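Side-chain contacts in DNA gyrase, B subunit, truncated (PDB 3CWV), which probably takes part in the ATP-dependent breakage, passage and rejoining of double-stranded DNA, as a member of the type II topoisomerase GyrB family: residues A[41-46]-A[179-184]; A[189-194]-A[200-205]; A[273-278]-A[331-336]. One frame throughout, in Å; residues are numbered along the deposited sequence.

Interaction 1: residues A[41-46]-A[179-184]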
ATOM      1  N   VAL A  41      -7.726   2.313  -0.395  1.00 23.62           N
ATOM      2  CA  VAL A  41      -8.384   3.602  -0.668  1.00 25.27           C
ATOM      3  C   VAL A  41      -7.537   4.781  -0.153  1.00 25.07           C
ATOM      4  O   VAL A  41      -7.290   5.762  -0.880  1.00 27.05           O
ATOM      5  CB  VAL A  41      -9.799   3.703  -0.022  1.00 25.34           C
ATOM      6  CG1 VAL A  41     -10.377   5.108  -0.267  1.00 23.31           C
ATOM      7  CG2 VAL A  41     -10.742   2.689  -0.609  1.00 21.07           C
ATOM      8  N   ALA A  42      -7.095   4.677   1.100  1.00 23.92           N
ATOM      9  CA  ALA A  42      -6.270   5.705   1.744  1.00 24.93           C
ATOM     10  C   ALA A  42      -4.922   5.839   1.028  1.00 23.88           C
ATOM     11  O   ALA A  42      -4.449   6.947   0.797  1.00 23.51           O
ATOM     12  CB  ALA A  42      -6.058   5.359   3.254  1.00 26.46           C
ATOM     13  N   TYR A  43      -4.329   4.713   0.634  1.00 21.70           N
ATOM     14  CA  TYR A  43      -3.090   4.738  -0.144  1.00 23.03           C
ATOM     15  C   TYR A  43      -3.241   5.533  -1.443  1.00 23.01           C
ATOM     16  O   TYR A  43      -2.352   6.293  -1.800  1.00 22.71           O
ATOM     17  CB  TYR A  43      -2.601   3.337  -0.533  1.00 23.17           C
ATOM     18  CG  TYR A  43      -1.444   3.446  -1.478  1.00 26.11           C
ATOM     19  CD1 TYR A  43      -0.178   3.811  -1.013  1.00 26.82           C
ATOM     20  CD2 TYR A  43      -1.624   3.271  -2.845  1.00 27.85           C
ATOM     21  CE1 TYR A  43       0.888   3.947  -1.895  1.00 29.29           C
ATOM     22  CE2 TYR A  43      -0.587   3.411  -3.729  1.00 24.16           C
ATOM     23  CZ  TYR A  43       0.669   3.746  -3.247  1.00 26.50           C
ATOM     24  OH  TYR A  43       1.694   3.878  -4.129  1.00 28.69           O
ATOM     25  N   GLU A  44      -4.328   5.317  -2.173  1.00 22.60           N
ATOM     26  CA  GLU A  44      -4.480   5.984  -3.460  1.00 26.12           C
ATOM     27  C   GLU A  44      -4.623   7.492  -3.276  1.00 23.06           C
ATOM     28  O   GLU A  44      -4.065   8.292  -4.066  1.00 24.86           O
ATOM     29  CB  GLU A  44      -5.642   5.389  -4.262  1.00 26.72           C
ATOM     30  CG  GLU A  44      -5.972   6.159  -5.553  1.00 34.60           C
ATOM     31  CD  GLU A  44      -4.902   6.044  -6.647  1.00 32.50           C
ATOM     32  OE1 GLU A  44      -3.976   5.216  -6.546  1.00 26.18           O
ATOM     33  OE2 GLU A  44      -5.001   6.795  -7.634  1.00 38.45           O
ATOM     34  N   GLU A  45      -5.341   7.904  -2.235  1.00 20.02           N
ATOM     35  CA  GLU A  45      -5.405   9.336  -1.905  1.00 21.98           C
ATOM     36  C   GLU A  45      -4.029   9.877  -1.526  1.00 23.67           C
ATOM     37  O   GLU A  45      -3.627  10.956  -2.000  1.00 26.33           O
ATOM     38  CB  GLU A  45      -6.379   9.611  -0.766  1.00 20.83           C
ATOM     39  CG  GLU A  45      -7.804   9.174  -1.099  1.00 23.55           C
ATOM     40  CD  GLU A  45      -8.409   9.988  -2.247  1.00 30.52           C
ATOM     41  OE1 GLU A  45      -8.604  11.216  -2.098  1.00 25.17           O
ATOM     42  OE2 GLU A  45      -8.676   9.383  -3.298  1.00 25.51           O
ATOM     43  N   ALA A  46      -3.309   9.155  -0.670  1.00 22.53           N
ATOM     44  CA  ALA A  46      -1.936   9.570  -0.291  1.00 21.49           C
ATOM     45  C   ALA A  46      -1.014   9.618  -1.516  1.00 23.68           C
ATOM     46  O   ALA A  46      -0.231  10.562  -1.658  1.00 23.72           O
ATOM     47  CB  ALA A  46      -1.346   8.643   0.789  1.00 24.99           C
ATOM     48  N   ASN A 179       2.178  -0.195   8.975  1.00 28.28           N
ATOM     49  CA  ASN A 179       3.596   0.149   8.929  1.00 28.97           C
ATOM     50  C   ASN A 179       4.095   0.207   7.476  1.00 28.71           C
ATOM     51  O   ASN A 179       4.795   1.156   7.099  1.00 27.67           O
ATOM     52  CB  ASN A 179       4.374  -0.870   9.787  1.00 27.66           C
ATOM     53  CG  ASN A 179       5.827  -0.468  10.057  1.00 36.34           C
ATOM     54  OD1 ASN A 179       6.367   0.525   9.526  1.00 35.51           O
ATOM     55  ND2 ASN A 179       6.481  -1.279  10.876  1.00 32.48           N
ATOM     56  N   GLU A 180       3.718  -0.787   6.662  1.00 27.99           N
ATOM     57  CA  GLU A 180       4.069  -0.813   5.248  1.00 30.03           C
ATOM     58  C   GLU A 180       3.515   0.385   4.510  1.00 29.74           C
ATOM     59  O   GLU A 180       4.190   0.959   3.678  1.00 28.79           O
ATOM     60  CB  GLU A 180       3.460  -2.016   4.560  1.00 31.86           C
ATOM     61  CG  GLU A 180       3.994  -3.325   4.977  1.00 38.21           C
ATOM     62  CD  GLU A 180       3.325  -4.445   4.211  1.00 48.08           C
ATOM     63  OE1 GLU A 180       2.453  -4.161   3.341  1.00 42.42           O
ATOM     64  OE2 GLU A 180       3.665  -5.608   4.484  1.00 54.60           O
ATOM     65  N   LEU A 181       2.252   0.709   4.767  1.00 29.33           N
ATOM     66  CA  LEU A 181       1.605   1.850   4.127  1.00 30.01           C
ATOM     67  C   LEU A 181       2.355   3.181   4.415  1.00 29.14           C
ATOM     68  O   LEU A 181       2.568   3.993   3.501  1.00 27.68           O
ATOM     69  CB  LEU A 181       0.143   1.933   4.572  1.00 29.72           C
ATOM     70  CG  LEU A 181      -0.648   3.196   4.223  1.00 34.96           C
ATOM     71  CD1 LEU A 181      -0.802   3.339   2.709  1.00 36.21           C
ATOM     72  CD2 LEU A 181      -2.015   3.212   4.906  1.00 33.74           C
ATOM     73  N   ALA A 182       2.758   3.396   5.669  1.00 26.40           N
ATOM     74  CA  ALA A 182       3.614   4.549   5.999  1.00 25.85           C
ATOM     75  C   ALA A 182       4.927   4.581   5.204  1.00 26.15           C
ATOM     76  O   ALA A 182       5.378   5.655   4.774  1.00 27.23           O
ATOM     77  CB  ALA A 182       3.901   4.604   7.515  1.00 26.92           C
ATOM     78  N   ALA A 183       5.543   3.416   5.012  1.00 25.62           N
ATOM     79  CA  ALA A 183       6.770   3.297   4.206  1.00 26.71           C
ATOM     80  C   ALA A 183       6.527   3.541   2.714  1.00 29.06           C
ATOM     81  O   ALA A 183       7.369   4.132   2.025  1.00 27.93           O
ATOM     82  CB  ALA A 183       7.400   1.903   4.396  1.00 26.91           C
ATOM     83  N   LEU A 184       5.391   3.067   2.210  1.00 27.73           N
ATOM     84  CA  LEU A 184       5.143   3.100   0.762  1.00 31.00           C
ATOM     85  C   LEU A 184       4.664   4.479   0.316  1.00 29.93           C
ATOM     86  O   LEU A 184       4.763   4.827  -0.852  1.00 31.49           O
ATOM     87  CB  LEU A 184       4.133   2.030   0.361  1.00 30.38           C
ATOM     88  CG  LEU A 184       4.731   0.637   0.485  1.00 31.52           C
ATOM     89  CD1 LEU A 184       3.664  -0.435   0.480  1.00 36.64           C
ATOM     90  CD2 LEU A 184       5.753   0.387  -0.609  1.00 33.43           C
TER
HETATM   91  O   HOH W   1       4.823   3.266  -3.517  1.00 40.62           O
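Y43 and L181 supply the apolar part of this helix-to-helix contact, which is buried but small. The CD1 methyl of L181 lies 3.7 Å from Y43 CB and 3.8 Å from Y43 CD1, so it meets the aromatic residue at the root of the ring and at its edge, near the ring plane, and does not lie over a face. Both side chains reach the meeting point in the same way: each has CG swung anti to the backbone N (chi1 172° for Y43, 169° for L181), which carries its end nearer to the other helix. A looser apolar approach follows further along the same ring edge, where Y43 CE1 comes to 4.4 Å from L184 CB.

The polar part is indirect. No hydrogen bond joins the two segments; instead one water lies 3.2 Å from Y43 OH and 3.1 Å from L184 O, positioned to donate to that carbonyl, which belongs to the last residue of helix 171-184. The contact thus illustrates how a tyrosine can serve two environments, carbon at its base and hydrated oxygen at its tip.

Around the pair, strand 300-307 of the five-stranded sheet touches Y43 through S307 and L184 through A305, while V209 of helix 208-217 packs on L184. Helices 28-47 and 171-184 therefore meet where the N-terminal GHKL-type ATPase domain adjoins the transducer domain of GyrB.

Interaction 2: residues A[189-194]-A[200-205]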
ATOM      1  N   ARG A 189       1.120  10.019   7.603  1.00 24.65           N
ATOM      2  CA  ARG A 189       0.948   9.600   9.011  1.00 24.58           C
ATOM      3  C   ARG A 189      -0.100   8.505   9.118  1.00 24.38           C
ATOM      4  O   ARG A 189      -1.257   8.711   8.741  1.00 24.47           O
ATOM      5  CB  ARG A 189       0.539  10.802   9.877  1.00 24.08           C
ATOM      6  CG  ARG A 189       1.637  11.859   9.906  1.00 28.89           C
ATOM      7  CD  ARG A 189       1.263  13.078  10.683  1.00 38.03           C
ATOM      8  NE  ARG A 189       2.411  13.987  10.745  1.00 50.76           N
ATOM      9  CZ  ARG A 189       3.432  13.871  11.600  1.00 54.89           C
ATOM     10  NH1 ARG A 189       3.465  12.881  12.495  1.00 54.29           N
ATOM     11  NH2 ARG A 189       4.428  14.757  11.555  1.00 50.36           N
ATOM     12  N   VAL A 190       0.301   7.319   9.582  1.00 23.90           N
ATOM     13  CA  VAL A 190      -0.639   6.212   9.629  1.00 23.82           C
ATOM     14  C   VAL A 190      -0.659   5.724  11.066  1.00 24.65           C
ATOM     15  O   VAL A 190       0.401   5.513  11.638  1.00 25.82           O
ATOM     16  CB  VAL A 190      -0.186   5.006   8.780  1.00 24.23           C
ATOM     17  CG1 VAL A 190      -1.235   3.895   8.861  1.00 23.85           C
ATOM     18  CG2 VAL A 190       0.040   5.406   7.308  1.00 23.72           C
ATOM     19  N   SER A 191      -1.852   5.562  11.640  1.00 23.98           N
ATOM     20  CA  SER A 191      -1.980   5.120  13.024  1.00 25.92           C
ATOM     21  C   SER A 191      -2.836   3.862  13.114  1.00 26.94           C
ATOM     22  O   SER A 191      -3.799   3.690  12.355  1.00 23.53           O
ATOM     23  CB  SER A 191      -2.627   6.216  13.870  1.00 28.38           C
ATOM     24  OG  SER A 191      -1.773   7.353  13.940  1.00 31.11           O
ATOM     25  N   PHE A 192      -2.481   3.002  14.060  1.00 26.25           N
ATOM     26  CA  PHE A 192      -3.285   1.842  14.364  1.00 28.79           C
ATOM     27  C   PHE A 192      -3.739   1.948  15.828  1.00 29.42           C
ATOM     28  O   PHE A 192      -2.912   2.004  16.716  1.00 27.61           O
ATOM     29  CB  PHE A 192      -2.463   0.581  14.112  1.00 28.06           C
ATOM     30  CG  PHE A 192      -3.211  -0.669  14.385  1.00 34.65           C
ATOM     31  CD1 PHE A 192      -4.244  -1.070  13.530  1.00 33.73           C
ATOM     32  CD2 PHE A 192      -2.901  -1.455  15.500  1.00 34.93           C
ATOM     33  CE1 PHE A 192      -4.970  -2.245  13.780  1.00 37.22           C
ATOM     34  CE2 PHE A 192      -3.628  -2.626  15.763  1.00 36.28           C
ATOM     35  CZ  PHE A 192      -4.658  -3.027  14.894  1.00 30.12           C
ATOM     36  N   ALA A 193      -5.050   1.994  16.068  1.00 28.74           N
ATOM     37  CA  ALA A 193      -5.599   2.164  17.407  1.00 31.80           C
ATOM     38  C   ALA A 193      -6.233   0.867  17.878  1.00 35.89           C
ATOM     39  O   ALA A 193      -7.238   0.399  17.333  1.00 33.38           O
ATOM     40  CB  ALA A 193      -6.613   3.288  17.443  1.00 31.33           C
ATOM     41  N   ASP A 194      -5.587   0.275  18.873  1.00 39.98           N
ATOM     42  CA  ASP A 194      -6.007  -0.959  19.511  1.00 42.43           C
ATOM     43  C   ASP A 194      -6.800  -0.533  20.754  1.00 44.06           C
ATOM     44  O   ASP A 194      -6.243  -0.399  21.848  1.00 43.24           O
ATOM     45  CB  ASP A 194      -4.740  -1.710  19.907  1.00 44.42           C
ATOM     46  CG  ASP A 194      -4.978  -3.175  20.195  1.00 48.12           C
ATOM     47  OD1 ASP A 194      -6.068  -3.533  20.691  1.00 45.72           O
ATOM     48  OD2 ASP A 194      -4.041  -3.960  19.929  1.00 52.63           O
ATOM     49  N   ARG A 200      -2.101   3.020  20.876  1.00 33.23           N
ATOM     50  CA  ARG A 200      -2.193   3.615  19.522  1.00 34.05           C
ATOM     51  C   ARG A 200      -0.786   3.812  18.968  1.00 35.03           C
ATOM     52  O   ARG A 200       0.017   4.510  19.587  1.00 38.15           O
ATOM     53  CB  ARG A 200      -2.911   4.949  19.576  1.00 31.55           C
ATOM     54  CG  ARG A 200      -3.071   5.700  18.248  1.00 34.47           C
ATOM     55  CD  ARG A 200      -3.662   7.058  18.599  1.00 42.55           C
ATOM     56  NE  ARG A 200      -4.040   7.892  17.463  1.00 49.16           N
ATOM     57  CZ  ARG A 200      -5.296   8.089  17.066  1.00 50.63           C
ATOM     58  NH1 ARG A 200      -6.299   7.492  17.698  1.00 51.91           N
ATOM     59  NH2 ARG A 200      -5.550   8.886  16.030  1.00 53.48           N
ATOM     60  N   THR A 201      -0.470   3.181  17.834  1.00 32.15           N
ATOM     61  CA  THR A 201       0.866   3.297  17.240  1.00 29.84           C
ATOM     62  C   THR A 201       0.789   4.221  16.033  1.00 31.38           C
ATOM     63  O   THR A 201      -0.091   4.049  15.188  1.00 25.56           O
ATOM     64  CB  THR A 201       1.379   1.948  16.780  1.00 30.08           C
ATOM     65  OG1 THR A 201       1.239   1.011  17.847  1.00 31.06           O
ATOM     66  CG2 THR A 201       2.862   2.002  16.346  1.00 28.68           C
ATOM     67  N   LEU A 202       1.701   5.189  15.962  1.00 31.04           N
ATOM     68  CA  LEU A 202       1.778   6.130  14.844  1.00 30.15           C
ATOM     69  C   LEU A 202       3.046   5.861  14.100  1.00 29.61           C
ATOM     70  O   LEU A 202       4.133   5.853  14.702  1.00 28.89           O
ATOM     71  CB  LEU A 202       1.775   7.600  15.309  1.00 30.49           C
ATOM     72  CG  LEU A 202       2.202   8.629  14.222  1.00 33.39           C
ATOM     73  CD1 LEU A 202       1.160   8.765  13.050  1.00 30.90           C
ATOM     74  CD2 LEU A 202       2.560  10.041  14.823  1.00 35.60           C
ATOM     75  N   TRP A 203       2.919   5.602  12.795  1.00 28.89           N
ATOM     76  CA  TRP A 203       4.091   5.521  11.921  1.00 27.20           C
ATOM     77  C   TRP A 203       4.149   6.766  11.051  1.00 29.52           C
ATOM     78  O   TRP A 203       3.139   7.201  10.520  1.00 28.26           O
ATOM     79  CB  TRP A 203       4.018   4.289  11.013  1.00 28.07           C
ATOM     80  CG  TRP A 203       4.096   3.018  11.768  1.00 26.98           C
ATOM     81  CD1 TRP A 203       5.235   2.364  12.142  1.00 32.97           C
ATOM     82  CD2 TRP A 203       3.000   2.229  12.247  1.00 32.50           C
ATOM     83  NE1 TRP A 203       4.921   1.213  12.829  1.00 33.79           N
ATOM     84  CE2 TRP A 203       3.557   1.099  12.907  1.00 31.72           C
ATOM     85  CE3 TRP A 203       1.606   2.372  12.206  1.00 29.77           C
ATOM     86  CZ2 TRP A 203       2.767   0.120  13.505  1.00 30.11           C
ATOM     87  CZ3 TRP A 203       0.822   1.408  12.796  1.00 29.12           C
ATOM     88  CH2 TRP A 203       1.404   0.284  13.442  1.00 28.59           C
ATOM     89  N   HIS A 204       5.335   7.337  10.922  1.00 27.67           N
ATOM     90  CA  HIS A 204       5.572   8.425  10.005  1.00 29.67           C
ATOM     91  C   HIS A 204       7.005   8.189   9.520  1.00 29.32           C
ATOM     92  O   HIS A 204       7.966   8.275  10.302  1.00 29.05           O
ATOM     93  CB  HIS A 204       5.359   9.784  10.693  1.00 29.39           C
ATOM     94  CG  HIS A 204       5.695  10.955   9.819  1.00 36.20           C
ATOM     95  ND1 HIS A 204       6.667  11.876  10.145  1.00 42.77           N
ATOM     96  CD2 HIS A 204       5.222  11.324   8.609  1.00 39.56           C
ATOM     97  CE1 HIS A 204       6.767  12.770   9.180  1.00 43.58           C
ATOM     98  NE2 HIS A 204       5.899  12.461   8.236  1.00 39.73           N
ATOM     99  N   LEU A 205       7.128   7.750   8.267  1.00 28.28           N
ATOM    100  CA  LEU A 205       8.419   7.362   7.711  1.00 29.79           C
ATOM    101  C   LEU A 205       8.767   8.296   6.541  1.00 30.76           C
ATOM    102  O   LEU A 205       8.633   7.919   5.382  1.00 30.35           O
ATOM    103  CB  LEU A 205       8.420   5.875   7.288  1.00 29.42           C
ATOM    104  CG  LEU A 205       8.604   4.804   8.398  1.00 30.27           C
ATOM    105  CD1 LEU A 205       7.398   4.732   9.325  1.00 29.72           C
ATOM    106  CD2 LEU A 205       8.899   3.405   7.814  1.00 32.50           C
TER
HETATM  107  O   HOH W   2      -1.575  -0.130  18.550  1.00 49.53           O
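F192 and T201 pair through two backbone hydrogen bonds in a beta hairpin, strands 189-194 and 199-204, that forms one end of the mixed eight-stranded sheet. Its firm part is the antiparallel ladder. F192 N reaches T201 O at 2.8 Å, and T201 N returns a bond to F192 O; two residues along, V190 and W203 make the second hydrogen-bonded pair, with W203 N only 2.8 Å from V190 O and the N-H pointing at it almost straight (170°). Between these pairs S191 faces L202 as a non-hydrogen-bonded pair, where S191 CA approaches T201 O in a CA-H...O contact. On the face bearing V190, F192, T201 and W203, the indole brings its edge to F192 CB (CZ3 to CB, 3.6 Å), and helix 171-184 packs there through C178, N179 and A182 on W203.

The other face is looser toward solvent, where R189, R200 and L202 are exposed, although S191 and A193 are buried. R189 runs extended from CG to NE and lays its guanidinium flat on the H204 imidazole, centres 4.1 Å apart and planes at 17°. L202 CD2 sits at the edge of that guanidinium, 3.8 Å from R189 NH1, while L202 CD1 rests 3.4 Å from S191 OG.

Near the turn a water donates to F192 O at 3.1 Å and also hydrogen-bonds T201 OG1.

Interaction 3: residues A[273-278]-A[331-336]; sequences TQALRG and AIRKQL
The carbonyl oxygen of Q274, a residue that packs on R333, accepts two donors: G278 N at 3.0 Å, the regular bond of its own helix, and NH2 of R288. Neither bond crosses to helix 328-345. No hydrogen bond spans the two segments; the contact is van der Waals packing, mostly between carbons. The aliphatic chain of R333 lies against the backbone between Q274 and A275, its CG 3.7 Å from A275 N and 3.8 Å from A275 CA. Farther out, R333 CD is 4.1 Å from Q274 CB, while the glutamine chain, bent at chi2, leads away. A275 presents its methyl directly to the partner helix, where CB meets L336 CB at 3.8 Å and also lies near R333 O. The axes of segments 273-278 and 331-336 come within 8.3 Å and cross at -37°, with the small A275 at the interface.

F230 and F232 of strand 228-234 touch L336, and F340, one turn further along helix 328-345, packs on A275. The helix pair thus lies against the sheet of the transducer domain.

R333 packs with its methylenes and bonds with its guanidinium. A bend at chi3 (55°) turns the guanidinium off their path; NE forms a salt bridge with E330 OE1, and NH2 a weak bond to Q337 OE1. E330 probably balances the charge within that helix, leaving methylenes and methyls to meet side chain and backbone across to 273-278.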
ATOM      1  N   THR A 273      17.833  -4.947 -10.597  1.00 33.92           N
ATOM      2  CA  THR A 273      18.857  -5.954 -10.455  1.00 35.44           C
ATOM      3  C   THR A 273      19.780  -5.956 -11.677  1.00 37.41           C
ATOM      4  O   THR A 273      20.989  -6.163 -11.544  1.00 36.75           O
ATOM      5  CB  THR A 273      18.274  -7.345 -10.237  1.00 36.74           C
ATOM      6  OG1 THR A 273      17.514  -7.723 -11.387  1.00 36.62           O
ATOM      7  CG2 THR A 273      17.376  -7.369  -8.996  1.00 36.58           C
ATOM      8  N   GLN A 274      19.222  -5.687 -12.855  1.00 36.21           N
ATOM      9  CA  GLN A 274      20.035  -5.604 -14.062  1.00 37.21           C
ATOM     10  C   GLN A 274      20.989  -4.424 -14.004  1.00 36.18           C
ATOM     11  O   GLN A 274      22.157  -4.535 -14.419  1.00 35.78           O
ATOM     12  CB  GLN A 274      19.162  -5.560 -15.325  1.00 37.71           C
ATOM     13  CG  GLN A 274      18.507  -6.930 -15.641  1.00 41.12           C
ATOM     14  CD  GLN A 274      19.539  -8.031 -15.948  1.00 46.48           C
ATOM     15  OE1 GLN A 274      19.798  -8.921 -15.126  1.00 44.55           O
ATOM     16  NE2 GLN A 274      20.143  -7.952 -17.128  1.00 47.88           N
ATOM     17  N   ALA A 275      20.502  -3.299 -13.487  1.00 34.81           N
ATOM     18  CA  ALA A 275      21.326  -2.106 -13.307  1.00 35.69           C
ATOM     19  C   ALA A 275      22.482  -2.358 -12.330  1.00 35.78           C
ATOM     20  O   ALA A 275      23.607  -1.938 -12.586  1.00 35.19           O
ATOM     21  CB  ALA A 275      20.465  -0.925 -12.837  1.00 34.87           C
ATOM     22  N   LEU A 276      22.205  -3.061 -11.227  1.00 36.62           N
ATOM     23  CA  LEU A 276      23.227  -3.341 -10.203  1.00 37.66           C
ATOM     24  C   LEU A 276      24.256  -4.381 -10.670  1.00 41.44           C
ATOM     25  O   LEU A 276      25.474  -4.168 -10.550  1.00 41.68           O
ATOM     26  CB  LEU A 276      22.580  -3.817  -8.895  1.00 36.73           C
ATOM     27  CG  LEU A 276      23.493  -4.160  -7.702  1.00 35.76           C
ATOM     28  CD1 LEU A 276      24.464  -3.028  -7.345  1.00 35.25           C
ATOM     29  CD2 LEU A 276      22.676  -4.551  -6.499  1.00 35.31           C
ATOM     30  N   ARG A 277      23.771  -5.505 -11.185  1.00 40.82           N
ATOM     31  CA  ARG A 277      24.646  -6.536 -11.743  1.00 43.14           C
ATOM     32  C   ARG A 277      25.545  -5.976 -12.840  1.00 44.18           C
ATOM     33  O   ARG A 277      26.689  -6.407 -12.987  1.00 44.34           O
ATOM     34  CB  ARG A 277      23.821  -7.691 -12.301  1.00 43.28           C
ATOM     35  CG  ARG A 277      23.236  -8.607 -11.252  1.00 43.27           C
ATOM     36  CD  ARG A 277      22.499  -9.748 -11.927  1.00 47.62           C
ATOM     37  NE  ARG A 277      23.418 -10.507 -12.774  1.00 52.26           N
ATOM     38  CZ  ARG A 277      23.050 -11.402 -13.683  1.00 54.40           C
ATOM     39  NH1 ARG A 277      21.766 -11.670 -13.875  1.00 53.72           N
ATOM     40  NH2 ARG A 277      23.973 -12.032 -14.402  1.00 53.10           N
ATOM     41  N   GLY A 278      25.014  -5.013 -13.594  1.00 43.01           N
ATOM     42  CA  GLY A 278      25.727  -4.344 -14.664  1.00 44.51           C
ATOM     43  C   GLY A 278      26.751  -3.315 -14.205  1.00 47.23           C
ATOM     44  O   GLY A 278      27.784  -3.118 -14.863  1.00 44.99           O
ATOM     45  N   ALA A 331      13.839   1.437 -18.852  1.00 31.89           N
ATOM     46  CA  ALA A 331      13.827   2.809 -18.302  1.00 31.96           C
ATOM     47  C   ALA A 331      14.493   2.910 -16.939  1.00 32.10           C
ATOM     48  O   ALA A 331      15.226   3.870 -16.683  1.00 31.33           O
ATOM     49  CB  ALA A 331      12.428   3.335 -18.204  1.00 31.94           C
ATOM     50  N   ILE A 332      14.203   1.940 -16.064  1.00 29.90           N
ATOM     51  CA  ILE A 332      14.821   1.843 -14.730  1.00 30.40           C
ATOM     52  C   ILE A 332      16.304   1.509 -14.841  1.00 33.20           C
ATOM     53  O   ILE A 332      17.123   2.156 -14.187  1.00 34.12           O
ATOM     54  CB  ILE A 332      14.138   0.759 -13.870  1.00 29.46           C
ATOM     55  CG1 ILE A 332      12.690   1.156 -13.544  1.00 27.86           C
ATOM     56  CG2 ILE A 332      14.920   0.475 -12.568  1.00 32.73           C
ATOM     57  CD1 ILE A 332      11.952   0.061 -12.810  1.00 26.61           C
ATOM     58  N   ARG A 333      16.643   0.515 -15.668  1.00 32.37           N
ATOM     59  CA  ARG A 333      18.035   0.119 -15.841  1.00 34.94           C
ATOM     60  C   ARG A 333      18.890   1.273 -16.344  1.00 36.93           C
ATOM     61  O   ARG A 333      19.970   1.511 -15.803  1.00 37.80           O
ATOM     62  CB  ARG A 333      18.205  -1.106 -16.748  1.00 35.75           C
ATOM     63  CG  ARG A 333      19.631  -1.718 -16.661  1.00 36.07           C
ATOM     64  CD  ARG A 333      20.022  -2.516 -17.907  1.00 42.05           C
ATOM     65  NE  ARG A 333      19.893  -1.695 -19.107  1.00 41.42           N
ATOM     66  CZ  ARG A 333      20.732  -0.721 -19.457  1.00 47.72           C
ATOM     67  NH1 ARG A 333      20.505  -0.022 -20.557  1.00 42.91           N
ATOM     68  NH2 ARG A 333      21.792  -0.430 -18.707  1.00 49.42           N
ATOM     69  N   LYS A 334      18.388   2.008 -17.337  1.00 36.61           N
ATOM     70  CA  LYS A 334      19.094   3.168 -17.872  1.00 39.02           C
ATOM     71  C   LYS A 334      19.266   4.282 -16.858  1.00 37.22           C
ATOM     72  O   LYS A 334      20.318   4.927 -16.817  1.00 36.99           O
ATOM     73  CB  LYS A 334      18.402   3.720 -19.124  1.00 38.50           C
ATOM     74  CG  LYS A 334      18.659   2.889 -20.360  1.00 46.69           C
ATOM     75  CD  LYS A 334      17.684   3.215 -21.487  1.00 55.75           C
ATOM     76  CE  LYS A 334      17.842   2.216 -22.628  1.00 57.43           C
ATOM     77  NZ  LYS A 334      17.092   2.667 -23.823  1.00 60.76           N
ATOM     78  N   GLN A 335      18.236   4.527 -16.056  1.00 33.97           N
ATOM     79  CA  GLN A 335      18.324   5.527 -15.004  1.00 33.03           C
ATOM     80  C   GLN A 335      19.324   5.113 -13.924  1.00 33.57           C
ATOM     81  O   GLN A 335      20.110   5.939 -13.450  1.00 34.67           O
ATOM     82  CB  GLN A 335      16.952   5.742 -14.349  1.00 34.25           C
ATOM     83  CG  GLN A 335      16.924   6.808 -13.241  1.00 33.86           C
ATOM     84  CD  GLN A 335      16.798   8.213 -13.788  1.00 40.93           C
ATOM     85  OE1 GLN A 335      16.631   8.405 -14.992  1.00 42.83           O
ATOM     86  NE2 GLN A 335      16.852   9.202 -12.902  1.00 39.66           N
ATOM     87  N   LEU A 336      19.281   3.853 -13.511  1.00 30.60           N
ATOM     88  CA  LEU A 336      19.993   3.470 -12.296  1.00 31.58           C
ATOM     89  C   LEU A 336      21.415   2.973 -12.510  1.00 34.81           C
ATOM     90  O   LEU A 336      22.256   3.115 -11.619  1.00 31.87           O
ATOM     91  CB  LEU A 336      19.217   2.422 -11.513  1.00 31.56           C
ATOM     92  CG  LEU A 336      17.835   2.844 -11.015  1.00 26.58           C
ATOM     93  CD1 LEU A 336      17.333   1.755 -10.100  1.00 27.94           C
ATOM     94  CD2 LEU A 336      17.905   4.184 -10.275  1.00 29.01           C
TER

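How the interactions relate
Followed from the N terminus, the three contacts stand in series: none nests in or crosses another. Interaction 1 closes the longest loop, 132 intervening residues that include six strands of the large sheet, and brings helix 28-47 against helix 171-184. The chain then passes straight into interaction 2, which closes a loop of only five residues and completes that sheet at one end; the two touch, since helix 171-184 packs on the hairpin, with L181 against V190. Interaction 3 closes a loop of 52 residues between two helices beside the second sheet, about 14 Å from interaction 1 at nearest atoms. Strand 300-307, within that loop, reaches back to interaction 1, linking the two regions.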